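Local coordinates for protein geranyltranstransferase (Stenotrophomonas maltophilia, PDB 7LBJ) that probably makes farnesyl diphosphate or longer trans-prenyl diphosphates by magnesium-dependent head-to-tail condensation of isoprenoid units, as other members of its family do, at residues L26-S32 and M44-L49. Sequence-based numbering, arbitrary orientation.
Sequences LDAALPS and MRYSVL
Residues 26-29 are the last of helix 11-29; Leu30 leaves helical geometry (phi/psi -95/149), and Pro31 and Ser32 continue extended. Facing them, residues 44-46 belong to helix 38-46, and the chain has become extended by Leu49 (-85/165). The backbones run side by side, Leu30 CA 6.9 Å from Arg45 CA and Asp27 CA 7.0 Å from Leu49 CA, so the helix end of 26-32 lies by the loop end of 44-49. Arg45 (m, t, t, chi4 -89°) reaches across to the unwinding helix terminus. Arg45 NH2 donates to Asp27 O (2.6 Å) and Leu30 O (2.9 Å), Arg45 NE to Pro31 O (2.7 Å), and Arg45 NH1 forms a salt bridge with Asp27 OD1 (2.7 Å), Asp27 being t. The three carbonyls lie at the guanidinium edge, near its plane. On the apolar side of the contact, Leu30 (m, t) inserts between Val48 and Met44: its CD1 is 3.5 Å from Val48 CG1, its CD2 4.2 Å from Met44 CE, which also lies 4.2 Å from Pro31 CD. Leu26 CB meets Leu49 CD2 at 3.7 Å. Helices 75-92 and 115-134 cover this apolar layer, and Met44 also packs on Ala156 of the second subunit. The contact joins two N-terminal helices of the all-helical prenyl synthase fold. One arginine thus satisfies three main-chain carbonyls where helical hydrogen bonding stops, while Asp27 balances its charge.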
loop_
_atom_site.group_PDB
_atom_site.type_symbol
_atom_site.label_atom_id
_atom_site.label_comp_id
_atom_site.label_asym_id
_atom_site.label_seq_id
_atom_site.Cartn_x
_atom_site.Cartn_y
_atom_site.Cartn_z
ATOM N N LEU A 26 -10.179 -11.372 -10.109
ATOM C CA LEU A 26 -10.279 -10.727 -8.804
ATOM C C LEU A 26 -10.974 -11.629 -7.791
ATOM O O LEU A 26 -10.592 -11.664 -6.615
ATOM C CB LEU A 26 -11.027 -9.402 -8.945
ATOM C CG LEU A 26 -10.264 -8.272 -9.632
ATOM C CD1 LEU A 26 -11.255 -7.178 -10.101
ATOM C CD2 LEU A 26 -9.169 -7.655 -8.732
ATOM N N ASP A 27 -12.015 -12.348 -8.216
ATOM C CA ASP A 27 -12.692 -13.250 -7.290
ATOM C C ASP A 27 -11.734 -14.323 -6.782
ATOM O O ASP A 27 -11.732 -14.654 -5.587
ATOM C CB ASP A 27 -13.912 -13.880 -7.969
ATOM C CG ASP A 27 -14.586 -14.941 -7.110
ATOM O OD1 ASP A 27 -15.129 -14.601 -6.031
ATOM O OD2 ASP A 27 -14.578 -16.124 -7.519
ATOM N N ALA A 28 -10.888 -14.856 -7.666
ATOM C CA ALA A 28 -9.949 -15.890 -7.237
ATOM C C ALA A 28 -8.793 -15.305 -6.430
ATOM O O ALA A 28 -8.200 -16.011 -5.609
ATOM C CB ALA A 28 -9.410 -16.651 -8.449
ATOM N N ALA A 29 -8.457 -14.032 -6.649
ATOM C CA ALA A 29 -7.317 -13.395 -5.979
ATOM C C ALA A 29 -7.618 -12.880 -4.576
ATOM O O ALA A 29 -6.675 -12.651 -3.806
ATOM C CB ALA A 29 -6.799 -12.214 -6.802
ATOM N N LEU A 30 -8.857 -12.686 -4.233
ATOM C CA LEU A 30 -9.180 -12.157 -2.918
ATOM C C LEU A 30 -9.495 -13.274 -1.926
ATOM O O LEU A 30 -10.034 -14.320 -2.305
ATOM C CB LEU A 30 -10.382 -11.216 -3.019
ATOM C CG LEU A 30 -10.097 -9.929 -3.777
ATOM C CD1 LEU A 30 -11.420 -9.269 -4.066
ATOM C CD2 LEU A 30 -9.206 -9.009 -2.945
ATOM N N PRO A 31 -9.192 -13.062 -0.638
ATOM C CA PRO A 31 -9.496 -14.083 0.373
ATOM C C PRO A 31 -10.985 -14.376 0.454
ATOM O O PRO A 31 -11.826 -13.520 0.174
ATOM C CB PRO A 31 -8.992 -13.459 1.678
ATOM C CG PRO A 31 -8.095 -12.318 1.267
ATOM C CD PRO A 31 -8.615 -11.840 -0.049
ATOM N N SER A 32 -11.302 -15.602 0.861
ATOM C CA SER A 32 -12.688 -16.032 0.935
ATOM C C SER A 32 -13.404 -15.335 2.085
ATOM O O SER A 32 -12.818 -15.125 3.148
ATOM C CB SER A 32 -12.778 -17.548 1.137
ATOM O OG SER A 32 -14.000 -17.892 1.784
ATOM N N MET A 44 -13.509 -6.319 1.739
ATOM C CA MET A 44 -12.608 -6.212 0.600
ATOM C C MET A 44 -13.319 -6.610 -0.694
ATOM O O MET A 44 -13.223 -5.912 -1.712
ATOM C CB MET A 44 -11.378 -7.086 0.841
ATOM C CG MET A 44 -10.445 -6.538 1.937
ATOM S SD MET A 44 -9.207 -7.779 2.410
ATOM C CE MET A 44 -8.169 -7.818 0.943
ATOM N N ARG A 45 -14.045 -7.729 -0.668
ATOM C CA ARG A 45 -14.742 -8.185 -1.869
ATOM C C ARG A 45 -15.874 -7.246 -2.239
ATOM O O ARG A 45 -16.064 -6.935 -3.419
ATOM C CB ARG A 45 -15.288 -9.595 -1.663
ATOM C CG ARG A 45 -14.213 -10.646 -1.634
ATOM C CD ARG A 45 -14.733 -12.001 -1.158
ATOM N NE ARG A 45 -13.778 -12.992 -1.618
ATOM C CZ ARG A 45 -13.840 -13.593 -2.799
ATOM N NH1 ARG A 45 -14.932 -13.546 -3.543
ATOM N NH2 ARG A 45 -12.781 -14.268 -3.237
ATOM N N TYR A 46 -16.647 -6.806 -1.240
ATOM C CA TYR A 46 -17.731 -5.861 -1.486
ATOM C C TYR A 46 -17.229 -4.616 -2.197
ATOM O O TYR A 46 -17.960 -4.011 -3.001
ATOM C CB TYR A 46 -18.382 -5.483 -0.158
ATOM C CG TYR A 46 -19.572 -4.561 -0.244
ATOM C CD1 TYR A 46 -20.839 -5.058 -0.535
ATOM C CD2 TYR A 46 -19.444 -3.199 -0.008
ATOM C CE1 TYR A 46 -21.948 -4.218 -0.597
ATOM C CE2 TYR A 46 -20.560 -2.343 -0.079
ATOM C CZ TYR A 46 -21.805 -2.861 -0.369
ATOM O OH TYR A 46 -22.913 -2.016 -0.431
ATOM N N SER A 47 -15.991 -4.217 -1.904
ATOM C CA SER A 47 -15.411 -2.998 -2.441
ATOM C C SER A 47 -14.839 -3.152 -3.843
ATOM O O SER A 47 -14.461 -2.139 -4.438
ATOM C CB SER A 47 -14.283 -2.500 -1.508
ATOM O OG SER A 47 -14.768 -2.306 -0.189
ATOM N N VAL A 48 -14.711 -4.367 -4.384
ATOM C CA VAL A 48 -14.121 -4.425 -5.717
ATOM C C VAL A 48 -14.855 -5.370 -6.669
ATOM O O VAL A 48 -14.804 -5.168 -7.888
ATOM C CB VAL A 48 -12.614 -4.752 -5.631
ATOM C CG1 VAL A 48 -12.395 -6.164 -5.312
ATOM C CG2 VAL A 48 -11.919 -4.390 -6.940
ATOM N N LEU A 49 -15.582 -6.362 -6.150
ATOM C CA LEU A 49 -16.304 -7.261 -7.039
ATOM C C LEU A 49 -17.659 -6.660 -7.410
ATOM O O LEU A 49 -18.144 -5.707 -6.788
ATOM C CB LEU A 49 -16.498 -8.654 -6.409
ATOM C CG LEU A 49 -15.197 -9.393 -6.008
ATOM C CD1 LEU A 49 -15.445 -10.767 -5.419
ATOM C CD2 LEU A 49 -14.244 -9.483 -7.193
#